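PDB 6UUK: muramoyltetrapeptide carboxypeptidase from Oxalobacter formigenes OXCC13, which probably acts as a serine-type LD-carboxypeptidase of the S66 family, trimming the terminal D-alanine from muramoyl tetrapeptides during peptidoglycan turnover. Local coordinates for residues P210-G216 with A329-A335; S197-K203 with Q339-Y345; L223-A227 with M258-L262; D182-T187 with K318-T322. The contacts are given in a common frame with arbitrary orientation. Numbering follows the deposited sequence.

Contacts 1 and 2 belong to one seven-stranded mixed sheet, their centres 13 Å apart. Strands 328-333 and 337-343 are consecutive and pair with each other, so the antiparallel order 200-205, 337-343, 328-333, 213-222 runs through both contacts. Along the chain, contact 3 is nested inside contact 1 and contact 1 inside contact 2, whereas contact 4 crosses contacts 1 and 2. Contact 3 joins two helices that follow strands 213-222 and 242-248 of that sheet; contact 4 joins the start of helix 185-196 to loop 318-322. Contacts 3 and 4 are 26 Å apart between centres, on opposite sides of the chain's centre, yet both have side chains near predicted charge-relay residues.

Contact 1 (P210-G216 with A329-A335); sequences PDVDVEG and AHLMSKA
Segments 210-216 and 329-335 form an antiparallel pairing inside the seven-stranded mixed sheet, the axes of the short segments 213-216 and 329-333 approaching to 4.8 Å at 167° between their N-to-C directions. The register sets Glu215 against His330 as a non-hydrogen-bonded pair (CA-CA 4.4 Å) and Gly216 against Ala329 as a hydrogen-bonded pair (CA-CA 5.5 Å). Ala329 N donates to Gly216 O at 2.8 Å and Gly216 N to Ala329 O at 3.1 Å. Val214 O accepts twice: from Leu331 N at 3.0 Å and from the His330 ring, whose ND1 lies 3.1 Å away with chi1 t and chi2 near 11°. The return bond from Val214 N to Leu331 O is weak (3.2 Å, 124°). Beyond it Ser333 N donates to Val212 O at 3.1 Å, nearly straight at 175°. The p rotamer of Ser333 turns its hydroxyl onto the facing backbone, where OG donates to Pro210 O and accepts from Val212 N, both very short at 2.5 Å. This hydroxyl thus satisfies both a backbone acceptor and a backbone donor. Asp211 OD1 takes a weak bond from Ala335 N at 2.8 Å. Val214 CG2 meets Leu331 CB at 3.9 Å. Strand 213-222 is antiparallel to 328-333 on one edge and parallel to 242-248 on the other; strand 337-343 flanks 328-333, and Val214 and Leu331 pack on Ile242 and Ala273.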
loop_
_atom_site.group_PDB
_atom_site.type_symbol
_atom_site.label_atom_id
_atom_site.label_comp_id
_atom_site.label_asym_id
_atom_site.label_seq_id
_atom_site.Cartn_x
_atom_site.Cartn_y
_atom_site.Cartn_z
ATOM N N PRO B 210 12.439 21.286 12.135
ATOM C CA PRO B 210 13.693 21.281 12.893
ATOM C C PRO B 210 14.851 21.815 12.064
ATOM O O PRO B 210 14.826 21.816 10.832
ATOM C CB PRO B 210 13.896 19.801 13.237
ATOM C CG PRO B 210 13.156 19.068 12.169
ATOM C CD PRO B 210 11.962 19.922 11.847
ATOM N N ASP B 211 15.881 22.275 12.769
ATOM C CA ASP B 211 17.086 22.806 12.135
ATOM C C ASP B 211 18.034 21.644 11.868
ATOM O O ASP B 211 18.685 21.134 12.785
ATOM C CB ASP B 211 17.735 23.873 13.009
ATOM C CG ASP B 211 16.900 25.134 13.101
ATOM O OD1 ASP B 211 15.822 25.180 12.473
ATOM O OD2 ASP B 211 17.323 26.080 13.798
ATOM N N VAL B 212 18.113 21.225 10.610
ATOM C CA VAL B 212 18.948 20.102 10.213
ATOM C C VAL B 212 20.056 20.606 9.293
ATOM O O VAL B 212 20.013 21.725 8.779
ATOM C CB VAL B 212 18.130 18.984 9.534
ATOM C CG1 VAL B 212 16.851 18.718 10.309
ATOM C CG2 VAL B 212 17.826 19.344 8.089
ATOM N N ASP B 213 21.062 19.757 9.090
ATOM C CA ASP B 213 22.174 20.068 8.200
ATOM C C ASP B 213 22.839 18.777 7.746
ATOM O O ASP B 213 24.015 18.535 8.042
ATOM C CB ASP B 213 23.183 20.986 8.895
ATOM C CG ASP B 213 24.197 21.574 7.932
ATOM O OD1 ASP B 213 23.824 22.475 7.152
ATOM O OD2 ASP B 213 25.365 21.135 7.955
ATOM N N VAL B 214 22.094 17.942 7.032
ATOM C CA VAL B 214 22.564 16.631 6.635
ATOM C C VAL B 214 22.950 16.653 5.163
ATOM O O VAL B 214 22.684 17.610 4.437
ATOM C CB VAL B 214 21.509 15.534 6.920
ATOM C CG1 VAL B 214 21.266 15.409 8.415
ATOM C CG2 VAL B 214 20.213 15.846 6.190
ATOM N N GLU B 215 23.588 15.576 4.709
ATOM C CA GLU B 215 24.015 15.449 3.319
ATOM C C GLU B 215 24.100 13.971 2.977
ATOM O O GLU B 215 24.860 13.233 3.608
ATOM C CB GLU B 215 25.363 16.138 3.092
ATOM C CG GLU B 215 25.939 15.939 1.699
ATOM C CD GLU B 215 27.224 16.714 1.485
ATOM O OE1 GLU B 215 27.475 17.674 2.243
ATOM O OE2 GLU B 215 27.984 16.362 0.559
ATOM N N GLY B 216 23.324 13.544 1.989
ATOM C CA GLY B 216 23.311 12.153 1.601
ATOM C C GLY B 216 22.710 11.967 0.226
ATOM O O GLY B 216 22.471 12.929 -0.506
ATOM N N ALA B 329 22.479 15.053 -2.302
ATOM C CA ALA B 329 21.694 16.169 -1.800
ATOM C C ALA B 329 22.319 16.758 -0.541
ATOM O O ALA B 329 23.032 16.077 0.201
ATOM C CB ALA B 329 20.256 15.736 -1.505
ATOM N N HIS B 330 22.035 18.038 -0.308
ATOM C CA HIS B 330 22.506 18.764 0.871
ATOM C C HIS B 330 21.304 19.496 1.462
ATOM O O HIS B 330 20.898 20.544 0.951
ATOM C CB HIS B 330 23.629 19.733 0.511
ATOM C CG HIS B 330 24.232 20.426 1.693
ATOM N ND1 HIS B 330 23.960 20.057 2.993
ATOM C CD2 HIS B 330 25.097 21.465 1.771
ATOM C CE1 HIS B 330 24.630 20.840 3.821
ATOM N NE2 HIS B 330 25.328 21.702 3.104
ATOM N N LEU B 331 20.737 18.944 2.531
ATOM C CA LEU B 331 19.538 19.499 3.143
ATOM C C LEU B 331 19.917 20.444 4.275
ATOM O O LEU B 331 20.692 20.079 5.167
ATOM C CB LEU B 331 18.631 18.385 3.665
ATOM C CG LEU B 331 17.312 18.831 4.294
ATOM C CD1 LEU B 331 16.488 19.642 3.304
ATOM C CD2 LEU B 331 16.527 17.627 4.788
HETATM N N MSE B 332 19.371 21.655 4.234
HETATM C CA MSE B 332 19.639 22.664 5.254
HETATM C C MSE B 332 18.357 23.385 5.660
HETATM O O MSE B 332 17.672 23.964 4.818
HETATM C CB MSE B 332 20.668 23.676 4.749
HETATM C CG MSE B 332 22.048 23.094 4.498
HETATM SE SE MSE B 332 23.184 24.288 3.458
HETATM C CE MSE B 332 22.181 24.269 1.786
ATOM N N SER B 333 18.039 23.349 6.951
ATOM C CA SER B 333 16.865 24.017 7.496
ATOM C C SER B 333 17.303 24.974 8.595
ATOM O O SER B 333 18.032 24.581 9.512
ATOM C CB SER B 333 15.855 23.002 8.038
ATOM O OG SER B 333 16.445 22.166 9.016
ATOM N N LYS B 334 16.858 26.229 8.499
ATOM C CA LYS B 334 17.296 27.297 9.397
ATOM C C LYS B 334 16.078 27.987 10.015
ATOM O O LYS B 334 15.904 29.201 9.914
ATOM C CB LYS B 334 18.171 28.304 8.654
ATOM C CG LYS B 334 19.126 27.672 7.655
ATOM C CD LYS B 334 19.694 28.705 6.699
ATOM C CE LYS B 334 20.315 28.037 5.485
ATOM N NZ LYS B 334 19.315 27.221 4.742
ATOM N N ALA B 335 15.227 27.191 10.667
ATOM C CA ALA B 335 14.020 27.670 11.342
ATOM C C ALA B 335 13.130 28.460 10.375
ATOM O O ALA B 335 13.041 29.690 10.412
ATOM C CB ALA B 335 14.378 28.508 12.575
#

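Contact 2 (S197-K203 with Q339-Y345); sequences SPETSVK and QLDIGDY
This is an antiparallel strand pairing at the edge of the seven-stranded mixed sheet, where strand 200-205, outermost within the chain, lies against strand 337-343. The axes of the short segments 200-203 and 339-343 come within 4.5 Å at 166°, with extended backbone in both strands. Two hydrogen-bonded pairs fix the register. Thr200 faces Ile342 (CA-CA 5.2 Å), with Ile342 N to Thr200 O at 2.8 Å and Thr200 N to Ile342 O at 3.2 Å; Val202 faces Leu340 (CA-CA 5.0 Å), with Leu340 N to Val202 O at 2.8 Å and Val202 N to Leu340 O at 2.9 Å. Between them Ser201 sits opposite Asp341 as a non-hydrogen-bonded pair. Ser201 CA lies 3.3 Å from Leu340 O, a CA-H...O contact. Val202, Leu340 and Ile342 are buried on one face, with Ile342 packing on Leu323 and Pro324 of the other sheet's strand 323-325. The opposite face carries Ser201, Lys203, Gln339 and Asp341; there Gln339, chi1 and chi2 both t, donates from NE2 to Asp341 OD1 at 3.1 Å, and its CG meets Lys203 CG at 3.8 Å. Past the strand, Tyr345 adopts chi1 p and brings its ring up to the turn that follows helix 185-196, CE2 of Tyr345 lying 3.1 Å from Pro198 O. Its OH, 3.3 Å from Thr200 CG2, gives a weak hydrogen bond to Ser197 O at 2.8 Å.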
loop_
_atom_site.group_PDB
_atom_site.type_symbol
_atom_site.label_atom_id
_atom_site.label_comp_id
_atom_site.label_asym_id
_atom_site.label_seq_id
_atom_site.Cartn_x
_atom_site.Cartn_y
_atom_site.Cartn_z
ATOM N N SER B 197 21.956 21.873 -16.167
ATOM C CA SER B 197 22.855 22.404 -15.158
ATOM C C SER B 197 23.337 21.294 -14.232
ATOM O O SER B 197 22.556 20.408 -13.868
ATOM C CB SER B 197 22.177 23.504 -14.327
ATOM O OG SER B 197 23.065 24.028 -13.354
ATOM N N PRO B 198 24.614 21.311 -13.838
ATOM C CA PRO B 198 25.126 20.242 -12.966
ATOM C C PRO B 198 24.620 20.318 -11.538
ATOM O O PRO B 198 24.739 19.326 -10.807
ATOM C CB PRO B 198 26.650 20.437 -13.024
ATOM C CG PRO B 198 26.895 21.346 -14.198
ATOM C CD PRO B 198 25.684 22.213 -14.291
ATOM N N GLU B 199 24.068 21.452 -11.110
ATOM C CA GLU B 199 23.613 21.632 -9.739
ATOM C C GLU B 199 22.236 22.280 -9.729
ATOM O O GLU B 199 21.937 23.137 -10.567
ATOM C CB GLU B 199 24.598 22.493 -8.933
ATOM C CG GLU B 199 25.973 21.871 -8.761
ATOM C CD GLU B 199 26.941 22.789 -8.041
ATOM O OE1 GLU B 199 26.625 23.989 -7.892
ATOM O OE2 GLU B 199 28.015 22.311 -7.620
ATOM N N THR B 200 21.402 21.863 -8.778
ATOM C CA THR B 200 20.068 22.421 -8.602
ATOM C C THR B 200 19.834 22.681 -7.123
ATOM O O THR B 200 20.093 21.809 -6.288
ATOM C CB THR B 200 18.985 21.481 -9.147
ATOM O OG1 THR B 200 19.167 20.168 -8.603
ATOM C CG2 THR B 200 19.046 21.413 -10.666
ATOM N N SER B 201 19.344 23.878 -6.803
ATOM C CA SER B 201 19.057 24.275 -5.432
ATOM C C SER B 201 17.580 24.615 -5.310
ATOM O O SER B 201 17.046 25.383 -6.117
ATOM C CB SER B 201 19.914 25.473 -5.012
ATOM O OG SER B 201 19.620 26.612 -5.801
ATOM N N VAL B 202 16.925 24.045 -4.301
ATOM C CA VAL B 202 15.501 24.252 -4.061
ATOM C C VAL B 202 15.343 24.910 -2.698
ATOM O O VAL B 202 15.805 24.371 -1.684
ATOM C CB VAL B 202 14.712 22.935 -4.128
ATOM C CG1 VAL B 202 13.223 23.200 -3.972
ATOM C CG2 VAL B 202 14.998 22.211 -5.435
ATOM N N LYS B 203 14.694 26.072 -2.675
ATOM C CA LYS B 203 14.448 26.823 -1.451
ATOM C C LYS B 203 12.951 27.039 -1.293
ATOM O O LYS B 203 12.270 27.408 -2.256
ATOM C CB LYS B 203 15.176 28.169 -1.474
ATOM C CG LYS B 203 16.664 28.074 -1.761
ATOM C CD LYS B 203 17.278 29.456 -1.915
ATOM C CE LYS B 203 16.592 30.239 -3.023
ATOM N NZ LYS B 203 17.162 31.606 -3.176
ATOM N N GLN B 339 16.658 24.812 2.506
ATOM C CA GLN B 339 17.368 24.815 1.235
ATOM C C GLN B 339 17.886 23.415 0.948
ATOM O O GLN B 339 18.373 22.729 1.852
ATOM C CB GLN B 339 18.526 25.823 1.253
ATOM C CG GLN B 339 19.306 25.917 -0.045
ATOM C CD GLN B 339 20.292 27.070 -0.044
ATOM O OE1 GLN B 339 20.091 28.072 0.645
ATOM N NE2 GLN B 339 21.366 26.933 -0.812
ATOM N N LEU B 340 17.779 22.993 -0.311
ATOM C CA LEU B 340 18.171 21.648 -0.732
ATOM C C LEU B 340 19.026 21.756 -1.991
ATOM O O LEU B 340 18.501 21.965 -3.089
ATOM C CB LEU B 340 16.944 20.772 -0.972
ATOM C CG LEU B 340 17.211 19.323 -1.389
ATOM C CD1 LEU B 340 17.902 18.561 -0.269
ATOM C CD2 LEU B 340 15.918 18.634 -1.797
ATOM N N ASP B 341 20.338 21.611 -1.831
ATOM C CA ASP B 341 21.259 21.592 -2.958
ATOM C C ASP B 341 21.483 20.157 -3.417
ATOM O O ASP B 341 21.679 19.256 -2.597
ATOM C CB ASP B 341 22.594 22.237 -2.583
ATOM C CG ASP B 341 22.432 23.646 -2.049
ATOM O OD1 ASP B 341 21.410 24.290 -2.363
ATOM O OD2 ASP B 341 23.329 24.110 -1.316
ATOM N N ILE B 342 21.451 19.950 -4.731
ATOM C CA ILE B 342 21.570 18.625 -5.326
ATOM C C ILE B 342 22.718 18.635 -6.325
ATOM O O ILE B 342 22.886 19.597 -7.082
ATOM C CB ILE B 342 20.256 18.190 -6.010
ATOM C CG1 ILE B 342 19.070 18.395 -5.066
ATOM C CG2 ILE B 342 20.337 16.736 -6.447
ATOM C CD1 ILE B 342 17.725 18.180 -5.719
ATOM N N GLY B 343 23.506 17.560 -6.328
ATOM C CA GLY B 343 24.621 17.433 -7.241
ATOM C C GLY B 343 24.944 15.977 -7.501
ATOM O O GLY B 343 24.266 15.071 -7.012
ATOM N N ASP B 344 26.000 15.765 -8.289
ATOM C CA ASP B 344 26.495 14.432 -8.634
ATOM C C ASP B 344 25.416 13.609 -9.344
ATOM O O ASP B 344 24.997 12.544 -8.881
ATOM C CB ASP B 344 27.023 13.704 -7.393
ATOM N N TYR B 345 24.975 14.125 -10.489
ATOM C CA TYR B 345 23.997 13.447 -11.325
ATOM C C TYR B 345 24.314 13.752 -12.782
ATOM O O TYR B 345 24.857 14.821 -13.081
ATOM C CB TYR B 345 22.561 13.877 -10.987
ATOM C CG TYR B 345 22.296 15.361 -11.124
ATOM C CD1 TYR B 345 21.850 15.900 -12.324
ATOM C CD2 TYR B 345 22.480 16.220 -10.049
ATOM C CE1 TYR B 345 21.603 17.253 -12.453
ATOM C CE2 TYR B 345 22.235 17.575 -10.168
ATOM C CZ TYR B 345 21.797 18.087 -11.372
ATOM O OH TYR B 345 21.553 19.435 -11.494
#

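Contact 3 (L223-A227 with M258-L262); sequences LTMLA and MLLQL
The axes of the short helical segments 223-227 and 258-262 pass 9.4 Å apart, crossing at +37°. Met258, a selenomethionine with chi1 m and the outer torsions t, points at the partner: its CB lies 3.8 Å from both Ala227 CB and Leu223 CG, and its SE lies 3.6 Å from Thr224 OG1, a hydroxyl hydrogen-bonded to Asp247. The small Ala227 permits this approach, its CA being 5.6 Å from Met258 CA. Leu259 reaches Leu223, CD2 to CD1 at 3.8 Å. Gln261, extended with chi1 and chi2 t, brings OE1 to 3.3 Å from Ala227 CB, while its NE2 donates to Ala230 O of the second subunit. Leu262, chi1 m and chi2 t, places CD1 4.0 Å from Leu223 CD1 and CD2 4.0 Å from Ala227 CA. The Leu223 side chain is about 6 Å from that of Glu246, a predicted charge-relay residue. This mainly apolar packing joins the helical connections of successive beta-alpha-beta units, between parallel strands 213-222, 242-248 and 273-280.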
loop_
_atom_site.group_PDB
_atom_site.type_symbol
_atom_site.label_atom_id
_atom_site.label_comp_id
_atom_site.label_asym_id
_atom_site.label_seq_id
_atom_site.Cartn_x
_atom_site.Cartn_y
_atom_site.Cartn_z
ATOM N N LEU B 223 4.614 7.993 -2.409
ATOM C CA LEU B 223 4.546 7.227 -1.167
ATOM C C LEU B 223 3.881 5.872 -1.380
ATOM O O LEU B 223 4.289 4.874 -0.775
ATOM C CB LEU B 223 3.802 8.028 -0.098
ATOM C CG LEU B 223 3.624 7.338 1.256
ATOM C CD1 LEU B 223 4.974 6.979 1.860
ATOM C CD2 LEU B 223 2.823 8.211 2.205
ATOM N N THR B 224 2.853 5.817 -2.231
ATOM C CA THR B 224 2.169 4.551 -2.474
ATOM C C THR B 224 3.077 3.564 -3.199
ATOM O O THR B 224 3.042 2.359 -2.921
ATOM C CB THR B 224 0.887 4.790 -3.273
ATOM O OG1 THR B 224 0.057 5.729 -2.576
ATOM C CG2 THR B 224 0.118 3.490 -3.460
HETATM N N MSE B 225 3.903 4.054 -4.117
HETATM C CA MSE B 225 4.793 3.190 -4.881
HETATM C C MSE B 225 5.998 2.759 -4.051
HETATM O O MSE B 225 6.563 1.690 -4.274
HETATM C CB MSE B 225 5.254 3.896 -6.157
HETATM C CG MSE B 225 4.118 4.515 -6.950
HETATM SE SE MSE B 225 2.690 3.243 -7.334
HETATM C CE MSE B 225 1.299 4.503 -7.865
ATOM N N LEU B 226 6.388 3.597 -3.087
ATOM C CA LEU B 226 7.494 3.243 -2.204
ATOM C C LEU B 226 7.070 2.203 -1.175
ATOM O O LEU B 226 7.796 1.234 -0.925
ATOM C CB LEU B 226 8.041 4.494 -1.516
ATOM C CG LEU B 226 8.883 5.421 -2.393
ATOM C CD1 LEU B 226 9.338 6.641 -1.609
ATOM C CD2 LEU B 226 10.077 4.673 -2.967
ATOM N N ALA B 227 5.897 2.388 -0.560
ATOM C CA ALA B 227 5.368 1.364 0.334
ATOM C C ALA B 227 5.067 0.077 -0.421
ATOM O O ALA B 227 5.142 -1.015 0.153
ATOM C CB ALA B 227 4.114 1.878 1.039
HETATM N N MSE B 258 1.385 4.080 5.460
HETATM C CA MSE B 258 2.453 3.723 4.533
HETATM C C MSE B 258 3.818 4.159 5.055
HETATM O O MSE B 258 4.835 3.535 4.752
HETATM C CB MSE B 258 2.186 4.333 3.157
HETATM C CG MSE B 258 0.971 3.742 2.463
HETATM SE SE MSE B 258 0.567 4.586 0.756
HETATM C CE MSE B 258 -0.867 3.401 0.170
ATOM N N LEU B 259 3.838 5.236 5.844
ATOM C CA LEU B 259 5.080 5.642 6.494
ATOM C C LEU B 259 5.473 4.672 7.599
ATOM O O LEU B 259 6.666 4.500 7.874
ATOM C CB LEU B 259 4.949 7.061 7.050
ATOM C CG LEU B 259 4.963 8.198 6.026
ATOM C CD1 LEU B 259 4.722 9.536 6.707
ATOM C CD2 LEU B 259 6.273 8.213 5.255
ATOM N N LEU B 260 4.492 4.034 8.242
ATOM C CA LEU B 260 4.808 3.022 9.243
ATOM C C LEU B 260 5.358 1.754 8.604
ATOM O O LEU B 260 6.191 1.070 9.209
ATOM C CB LEU B 260 3.572 2.699 10.084
ATOM C CG LEU B 260 3.219 3.708 11.178
ATOM C CD1 LEU B 260 1.995 3.251 11.956
ATOM C CD2 LEU B 260 4.402 3.921 12.111
ATOM N N GLN B 261 4.907 1.423 7.391
ATOM C CA GLN B 261 5.471 0.274 6.690
ATOM C C GLN B 261 6.936 0.511 6.352
ATOM O O GLN B 261 7.769 -0.390 6.499
ATOM C CB GLN B 261 4.669 -0.022 5.423
ATOM C CG GLN B 261 5.181 -1.223 4.642
ATOM C CD GLN B 261 4.309 -1.562 3.451
ATOM O OE1 GLN B 261 3.508 -0.743 3.000
ATOM N NE2 GLN B 261 4.455 -2.778 2.938
ATOM N N LEU B 262 7.270 1.721 5.900
ATOM C CA LEU B 262 8.667 2.065 5.666
ATOM C C LEU B 262 9.464 2.148 6.960
ATOM O O LEU B 262 10.691 2.009 6.926
ATOM C CB LEU B 262 8.767 3.390 4.911
ATOM C CG LEU B 262 8.002 3.462 3.589
ATOM C CD1 LEU B 262 8.189 4.818 2.926
ATOM C CD2 LEU B 262 8.430 2.339 2.655
#

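Contact 4 (D182-T187 with K318-T322); sequences DLSAFT and KDKVT
Phe186 lays its ring beside Lys320 and Val321, CE1 being 3.6 Å from Lys320 O and CZ 3.6 Å from Val321 CG1. It lies in the first turn of helix 185-196, whose N-cap is Ser184: OG of Ser184 accepts from Thr187 N at 3.3 Å. The other segment, 318-322, is an irregular loop leading to strand 323-325, so side chains and water hold the two together. With chi1 t, Ser184 also donates from OG to Asp319 OD1 at 2.5 Å, tying the cap to the loop. Thr187, chi1 m, uses its hydroxyl twice: OG1 donates to Lys318 O at 2.6 Å and accepts from Lys320 N at 2.9 Å, bridging successive loop peptides. The nearest CA pair is Thr187 and Lys320, 5.1 Å apart. At the outer end Lys318, its side chain fully extended (all chi t), passes Ser184, CG to CB at 3.6 Å, and forms a salt bridge from NZ to Asp182 OD1, very short at 2.5 Å. Lys320 points its CA-to-CB bond away from segment 182-187; its side chain is about 5 Å from that of His316, predicted to belong to the charge relay, so the contact borders the probable active site. Further along the loop, one water donates to Thr187 O at 2.9 Å and to Lys320 O at 2.6 Å, and accepts from Thr322 OG1 at 3.3 Å.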
loop_
_atom_site.group_PDB
_atom_site.type_symbol
_atom_site.label_atom_id
_atom_site.label_comp_id
_atom_site.label_asym_id
_atom_site.label_seq_id
_atom_site.Cartn_x
_atom_site.Cartn_y
_atom_site.Cartn_z
ATOM N N ASP B 182 -2.888 25.396 -19.132
ATOM C CA ASP B 182 -2.379 26.300 -18.102
ATOM C C ASP B 182 -0.958 25.892 -17.705
ATOM O O ASP B 182 -0.676 25.504 -16.571
ATOM C CB ASP B 182 -3.320 26.308 -16.901
ATOM C CG ASP B 182 -3.113 27.513 -15.997
ATOM O OD1 ASP B 182 -1.990 27.703 -15.487
ATOM O OD2 ASP B 182 -4.082 28.275 -15.798
ATOM N N LEU B 183 -0.057 25.986 -18.685
ATOM C CA LEU B 183 1.316 25.540 -18.497
ATOM C C LEU B 183 1.990 26.301 -17.362
ATOM O O LEU B 183 1.756 27.497 -17.164
ATOM C CB LEU B 183 2.111 25.716 -19.791
ATOM C CG LEU B 183 1.775 24.757 -20.934
ATOM C CD1 LEU B 183 2.536 25.134 -22.194
ATOM C CD2 LEU B 183 2.083 23.324 -20.531
ATOM N N SER B 184 2.833 25.596 -16.614
ATOM C CA SER B 184 3.527 26.154 -15.462
ATOM C C SER B 184 4.957 26.500 -15.855
ATOM O O SER B 184 5.729 25.617 -16.245
ATOM C CB SER B 184 3.518 25.170 -14.292
ATOM O OG SER B 184 4.254 25.678 -13.193
ATOM N N ALA B 185 5.307 27.784 -15.753
ATOM C CA ALA B 185 6.686 28.187 -15.994
ATOM C C ALA B 185 7.614 27.667 -14.905
ATOM O O ALA B 185 8.782 27.371 -15.178
ATOM C CB ALA B 185 6.782 29.709 -16.096
ATOM N N PHE B 186 7.115 27.546 -13.673
ATOM C CA PHE B 186 7.933 27.019 -12.585
ATOM C C PHE B 186 8.345 25.578 -12.853
ATOM O O PHE B 186 9.495 25.196 -12.608
ATOM C CB PHE B 186 7.168 27.128 -11.265
ATOM C CG PHE B 186 7.912 26.581 -10.078
ATOM C CD1 PHE B 186 7.749 25.261 -9.687
ATOM C CD2 PHE B 186 8.763 27.390 -9.344
ATOM C CE1 PHE B 186 8.427 24.757 -8.595
ATOM C CE2 PHE B 186 9.443 26.891 -8.250
ATOM C CZ PHE B 186 9.275 25.573 -7.875
ATOM N N THR B 187 7.419 24.761 -13.357
ATOM C CA THR B 187 7.721 23.353 -13.597
ATOM C C THR B 187 8.639 23.182 -14.801
ATOM O O THR B 187 9.624 22.435 -14.743
ATOM C CB THR B 187 6.424 22.566 -13.795
ATOM O OG1 THR B 187 5.640 22.621 -12.597
ATOM C CG2 THR B 187 6.725 21.114 -14.134
ATOM N N LYS B 318 0.560 21.644 -9.914
ATOM C CA LYS B 318 0.939 22.371 -11.122
ATOM C C LYS B 318 2.409 22.766 -11.081
ATOM O O LYS B 318 3.147 22.559 -12.050
ATOM C CB LYS B 318 0.054 23.606 -11.292
ATOM C CG LYS B 318 0.582 24.599 -12.313
ATOM C CD LYS B 318 -0.313 25.820 -12.419
ATOM C CE LYS B 318 0.288 26.857 -13.350
ATOM N NZ LYS B 318 -0.596 28.043 -13.495
ATOM N N ASP B 319 2.852 23.336 -9.963
ATOM C CA ASP B 319 4.246 23.722 -9.787
ATOM C C ASP B 319 4.995 22.603 -9.074
ATOM O O ASP B 319 4.687 22.277 -7.923
ATOM C CB ASP B 319 4.353 25.027 -8.999
ATOM C CG ASP B 319 4.027 26.242 -9.840
ATOM O OD1 ASP B 319 3.319 26.092 -10.858
ATOM O OD2 ASP B 319 4.494 27.345 -9.491
ATOM N N LYS B 320 5.972 22.017 -9.761
ATOM C CA LYS B 320 6.795 20.962 -9.193
ATOM C C LYS B 320 8.226 21.133 -9.678
ATOM O O LYS B 320 8.486 21.779 -10.695
ATOM C CB LYS B 320 6.272 19.567 -9.567
ATOM C CG LYS B 320 6.481 19.200 -11.027
ATOM C CD LYS B 320 5.848 17.860 -11.359
ATOM C CE LYS B 320 4.337 17.922 -11.225
ATOM N NZ LYS B 320 3.693 16.613 -11.518
ATOM N N VAL B 321 9.157 20.546 -8.934
ATOM C CA VAL B 321 10.571 20.596 -9.271
ATOM C C VAL B 321 11.009 19.227 -9.773
ATOM O O VAL B 321 10.321 18.217 -9.597
ATOM C CB VAL B 321 11.436 21.044 -8.074
ATOM C CG1 VAL B 321 11.087 22.466 -7.667
ATOM C CG2 VAL B 321 11.257 20.089 -6.905
ATOM N N THR B 322 12.176 19.203 -10.410
ATOM C CA THR B 322 12.780 17.972 -10.905
ATOM C C THR B 322 13.872 17.552 -9.927
ATOM O O THR B 322 14.889 18.238 -9.789
ATOM C CB THR B 322 13.342 18.163 -12.312
ATOM O OG1 THR B 322 12.271 18.445 -13.220
ATOM C CG2 THR B 322 14.070 16.907 -12.768
HETATM O O HOH W 1 9.910 20.607 -12.519
#